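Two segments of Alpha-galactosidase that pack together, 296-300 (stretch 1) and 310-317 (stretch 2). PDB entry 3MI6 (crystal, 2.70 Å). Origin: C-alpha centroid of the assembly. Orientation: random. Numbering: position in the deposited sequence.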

ATOM      1  N   ALA D 296      -9.118   4.487 -33.294  1.00 32.60           N
ATOM      2  CA  ALA D 296      -8.893   4.562 -31.852  1.00 29.51           C
ATOM      3  C   ALA D 296      -9.756   5.668 -31.266  1.00 28.96           C
ATOM      4  O   ALA D 296      -9.769   6.767 -31.794  1.00 31.51           O
ATOM      5  CB  ALA D 296      -7.421   4.829 -31.567  1.00 27.32           C
ATOM      6  N   ILE D 297     -10.485   5.376 -30.190  1.00 30.99           N
ATOM      7  CA  ILE D 297     -11.191   6.414 -29.404  1.00 31.10           C
ATOM      8  C   ILE D 297     -10.333   6.913 -28.238  1.00 28.86           C
ATOM      9  O   ILE D 297      -9.876   6.119 -27.431  1.00 30.12           O
ATOM     10  CB  ILE D 297     -12.522   5.906 -28.784  1.00 29.73           C
ATOM     11  CG1 ILE D 297     -13.374   5.128 -29.794  1.00 29.54           C
ATOM     12  CG2 ILE D 297     -13.301   7.061 -28.206  1.00 29.68           C
ATOM     13  CD1 ILE D 297     -13.735   5.903 -31.034  1.00 30.61           C
ATOM     14  N   LEU D 298     -10.118   8.222 -28.162  1.00 29.52           N
ATOM     15  CA  LEU D 298      -9.370   8.838 -27.065  1.00 28.77           C
ATOM     16  C   LEU D 298     -10.228   9.849 -26.296  1.00 32.76           C
ATOM     17  O   LEU D 298     -11.143  10.469 -26.849  1.00 33.21           O
ATOM     18  CB  LEU D 298      -8.126   9.541 -27.584  1.00 30.31           C
ATOM     19  CG  LEU D 298      -6.797   8.806 -27.432  1.00 33.60           C
ATOM     20  CD1 LEU D 298      -6.830   7.522 -28.255  1.00 36.04           C
ATOM     21  CD2 LEU D 298      -5.636   9.674 -27.885  1.00 31.53           C
ATOM     22  N   SER D 299      -9.928  10.016 -25.011  1.00 32.70           N
ATOM     23  CA  SER D 299     -10.740  10.866 -24.149  1.00 31.44           C
ATOM     24  C   SER D 299     -10.045  11.194 -22.830  1.00 30.47           C
ATOM     25  O   SER D 299      -9.236  10.412 -22.314  1.00 30.25           O
ATOM     26  CB  SER D 299     -12.092  10.206 -23.880  1.00 29.66           C
ATOM     27  OG  SER D 299     -13.044  11.176 -23.514  1.00 29.08           O
ATOM     28  N   TYR D 300     -10.364  12.366 -22.301  1.00 28.00           N
ATOM     29  CA  TYR D 300      -9.822  12.797 -21.037  1.00 29.68           C
ATOM     30  C   TYR D 300     -10.899  13.539 -20.265  1.00 32.74           C
ATOM     31  O   TYR D 300     -11.852  14.050 -20.846  1.00 32.99           O
ATOM     32  CB  TYR D 300      -8.615  13.701 -21.233  1.00 30.04           C
ATOM     33  CG  TYR D 300      -8.183  14.398 -19.949  1.00 33.26           C
ATOM     34  CD1 TYR D 300      -8.841  15.541 -19.499  1.00 32.78           C
ATOM     35  CD2 TYR D 300      -7.119  13.912 -19.190  1.00 32.38           C
ATOM     36  CE1 TYR D 300      -8.469  16.173 -18.335  1.00 33.67           C
ATOM     37  CE2 TYR D 300      -6.727  14.547 -18.017  1.00 34.14           C
ATOM     38  CZ  TYR D 300      -7.409  15.680 -17.595  1.00 36.63           C
ATOM     39  OH  TYR D 300      -7.036  16.316 -16.427  1.00 34.43           O
ATOM     40  N   GLN D 310     -19.445   8.286 -18.887  1.00 33.48           N
ATOM     41  CA  GLN D 310     -20.671   8.934 -19.336  1.00 32.08           C
ATOM     42  C   GLN D 310     -20.536   9.608 -20.711  1.00 31.49           C
ATOM     43  O   GLN D 310     -21.369   9.379 -21.589  1.00 33.41           O
ATOM     44  CB  GLN D 310     -21.197   9.880 -18.249  1.00 30.23           C
ATOM     45  CG  GLN D 310     -21.680   9.122 -17.041  1.00 29.87           C
ATOM     46  CD  GLN D 310     -21.900   9.988 -15.812  1.00 32.49           C
ATOM     47  OE1 GLN D 310     -22.471   9.526 -14.821  1.00 31.30           O
ATOM     48  NE2 GLN D 310     -21.440  11.244 -15.862  1.00 33.18           N
ATOM     49  N   GLN D 311     -19.483  10.406 -20.899  1.00 30.05           N
ATOM     50  CA  GLN D 311     -19.275  11.128 -22.150  1.00 28.60           C
ATOM     51  C   GLN D 311     -18.943  10.154 -23.258  1.00 32.07           C
ATOM     52  O   GLN D 311     -19.612  10.136 -24.280  1.00 36.71           O
ATOM     53  CB  GLN D 311     -18.189  12.201 -22.018  1.00 28.77           C
ATOM     54  CG  GLN D 311     -16.766  11.705 -21.721  1.00 27.64           C
ATOM     55  CD  GLN D 311     -15.891  12.810 -21.140  1.00 30.36           C
ATOM     56  OE1 GLN D 311     -16.388  13.706 -20.455  1.00 32.51           O
ATOM     57  NE2 GLN D 311     -14.599  12.759 -21.413  1.00 27.60           N
HETATM   58  N   MSE D 312     -17.921   9.329 -23.065  1.00 29.88           N
HETATM   59  CA  MSE D 312     -17.654   8.281 -24.029  1.00 30.44           C
HETATM   60  C   MSE D 312     -18.921   7.530 -24.421  1.00 32.75           C
HETATM   61  O   MSE D 312     -19.077   7.163 -25.583  1.00 35.28           O
HETATM   62  CB  MSE D 312     -16.591   7.327 -23.525  1.00 31.12           C
HETATM   63  CG  MSE D 312     -15.197   7.814 -23.848  1.00 33.53           C
HETATM   64 SE   MSE D 312     -13.795   6.892 -22.880  1.00 47.48          SE
HETATM   65  CE  MSE D 312     -12.512   6.619 -24.323  1.00 34.24           C
ATOM     66  N   ALA D 313     -19.841   7.343 -23.478  1.00 30.43           N
ATOM     67  CA  ALA D 313     -21.078   6.629 -23.772  1.00 31.37           C
ATOM     68  C   ALA D 313     -22.050   7.476 -24.565  1.00 32.59           C
ATOM     69  O   ALA D 313     -22.783   6.962 -25.398  1.00 34.88           O
ATOM     70  CB  ALA D 313     -21.737   6.120 -22.507  1.00 31.53           C
ATOM     71  N   SER D 314     -22.064   8.774 -24.303  1.00 31.10           N
ATOM     72  CA  SER D 314     -22.841   9.681 -25.133  1.00 32.68           C
ATOM     73  C   SER D 314     -22.250   9.785 -26.525  1.00 33.43           C
ATOM     74  O   SER D 314     -22.966   9.960 -27.510  1.00 32.69           O
ATOM     75  CB  SER D 314     -22.920  11.068 -24.507  1.00 30.79           C
ATOM     76  OG  SER D 314     -24.227  11.260 -24.002  1.00 37.44           O
ATOM     77  N   PHE D 315     -20.930   9.692 -26.598  1.00 33.03           N
ATOM     78  CA  PHE D 315     -20.279   9.705 -27.882  1.00 35.83           C
ATOM     79  C   PHE D 315     -20.666   8.462 -28.682  1.00 36.31           C
ATOM     80  O   PHE D 315     -20.968   8.568 -29.874  1.00 36.34           O
ATOM     81  CB  PHE D 315     -18.766   9.810 -27.737  1.00 39.06           C
ATOM     82  CG  PHE D 315     -18.020   9.506 -29.006  1.00 36.85           C
ATOM     83  CD1 PHE D 315     -17.826  10.490 -29.961  1.00 36.02           C
ATOM     84  CD2 PHE D 315     -17.528   8.231 -29.246  1.00 33.97           C
ATOM     85  CE1 PHE D 315     -17.148  10.220 -31.135  1.00 34.95           C
ATOM     86  CE2 PHE D 315     -16.846   7.947 -30.414  1.00 37.34           C
ATOM     87  CZ  PHE D 315     -16.654   8.952 -31.369  1.00 36.96           C
ATOM     88  N   TYR D 316     -20.678   7.296 -28.033  1.00 35.49           N
ATOM     89  CA  TYR D 316     -20.979   6.047 -28.744  1.00 34.51           C
ATOM     90  C   TYR D 316     -22.424   6.021 -29.234  1.00 35.65           C
ATOM     91  O   TYR D 316     -22.706   5.519 -30.315  1.00 36.51           O
ATOM     92  CB  TYR D 316     -20.695   4.795 -27.900  1.00 31.79           C
ATOM     93  CG  TYR D 316     -19.270   4.627 -27.414  1.00 31.86           C
ATOM     94  CD1 TYR D 316     -18.188   4.864 -28.256  1.00 30.46           C
ATOM     95  CD2 TYR D 316     -19.007   4.180 -26.114  1.00 29.78           C
ATOM     96  CE1 TYR D 316     -16.878   4.698 -27.806  1.00 31.26           C
ATOM     97  CE2 TYR D 316     -17.714   4.014 -25.657  1.00 28.80           C
ATOM     98  CZ  TYR D 316     -16.648   4.275 -26.501  1.00 33.12           C
ATOM     99  OH  TYR D 316     -15.352   4.116 -26.041  1.00 34.42           O
ATOM    100  N   GLN D 317     -23.331   6.568 -28.432  1.00 35.82           N
ATOM    101  CA  GLN D 317     -24.753   6.492 -28.720  1.00 36.26           C
ATOM    102  C   GLN D 317     -25.134   7.408 -29.872  1.00 39.29           C
ATOM    103  O   GLN D 317     -26.093   7.146 -30.589  1.00 42.29           O
ATOM    104  CB  GLN D 317     -25.574   6.857 -27.477  1.00 35.80           C
ATOM    105  CG  GLN D 317     -27.087   6.781 -27.686  1.00 40.69           C
ATOM    106  CD  GLN D 317     -27.885   7.342 -26.508  1.00 45.51           C
ATOM    107  OE1 GLN D 317     -27.961   8.564 -26.306  1.00 44.43           O
ATOM    108  NE2 GLN D 317     -28.494   6.448 -25.731  1.00 41.26           N
TER

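A short β-strand, 296-300, lies against one side of a helix, 310-317, with their axes 9.6 Å apart at closest approach and their N-to-C directions 144° apart, closer to antiparallel than to parallel. The strand's alternation decides which side chains face the helix: Ile 297 and Ser 299 direct their CA-to-CB bonds toward the helix, while Leu 298 and Tyr 300 direct theirs away. The helix answers with Gln 311, Met 312, Phe 315 and Tyr 316, the i, i+1, i+4, i+5 spacing that gathers residues along one side of a helix.

The polar part of the contact rests on a single amide. Gln 311 NE2 donates to Ser 299 OG at 3.1 Å with an N-H...O angle of 155°, and also to the backbone carbonyl of the next residue, Tyr 300 O, at 3.1 Å and 144°. A primary amide carries two N-H groups, so one nitrogen can serve both acceptors, and glutamine's long side chain lets it reach from the helix to the strand. Serine suits position 299 because its short side chain presents an oxygen without filling the space between the two elements. Ser 299 OG also has a hydrogen-bonding partner elsewhere in the structure. The bond to Tyr 300 O gives the carbonyl of this buried residue a side-chain donor, although the tyrosine's own side chain starts away from the helix; its hydroxyl is hydrogen-bonded to a residue just outside the stretches.

Within the helix, four backbone bonds of the usual kind, from the N of one residue to the O four earlier, satisfy the donors of 314-317 and the acceptors of 310-313. Phe 315 N donates to Gln 311 O at 2.7 Å, and Tyr 316 N to Met 312 O at 2.9 Å. Gln 311 thus accepts through its backbone carbonyl while donating across the contact through its side chain.

The rest is apolar. Met 312, present as selenomethionine, brings the end of its flexible, unbranched side chain against both strand residues that point at the helix: its CE lies 3.6 Å from Ser 299 CB and 4.0 Å from Ile 297 CG2. Ile 297 is the strand's main hydrophobic contributor, and its branched side chain touches three helix residues. Besides Met 312, its CD1 approaches Phe 315 CE2 at 3.8 Å, obliquely to the ring, and its CG1 meets the edge of the Tyr 316 ring, 4.1 Å from CE1. The CA-to-CB bond of Tyr 316 points sideways, but the length of the side chain brings its end nearer the strand.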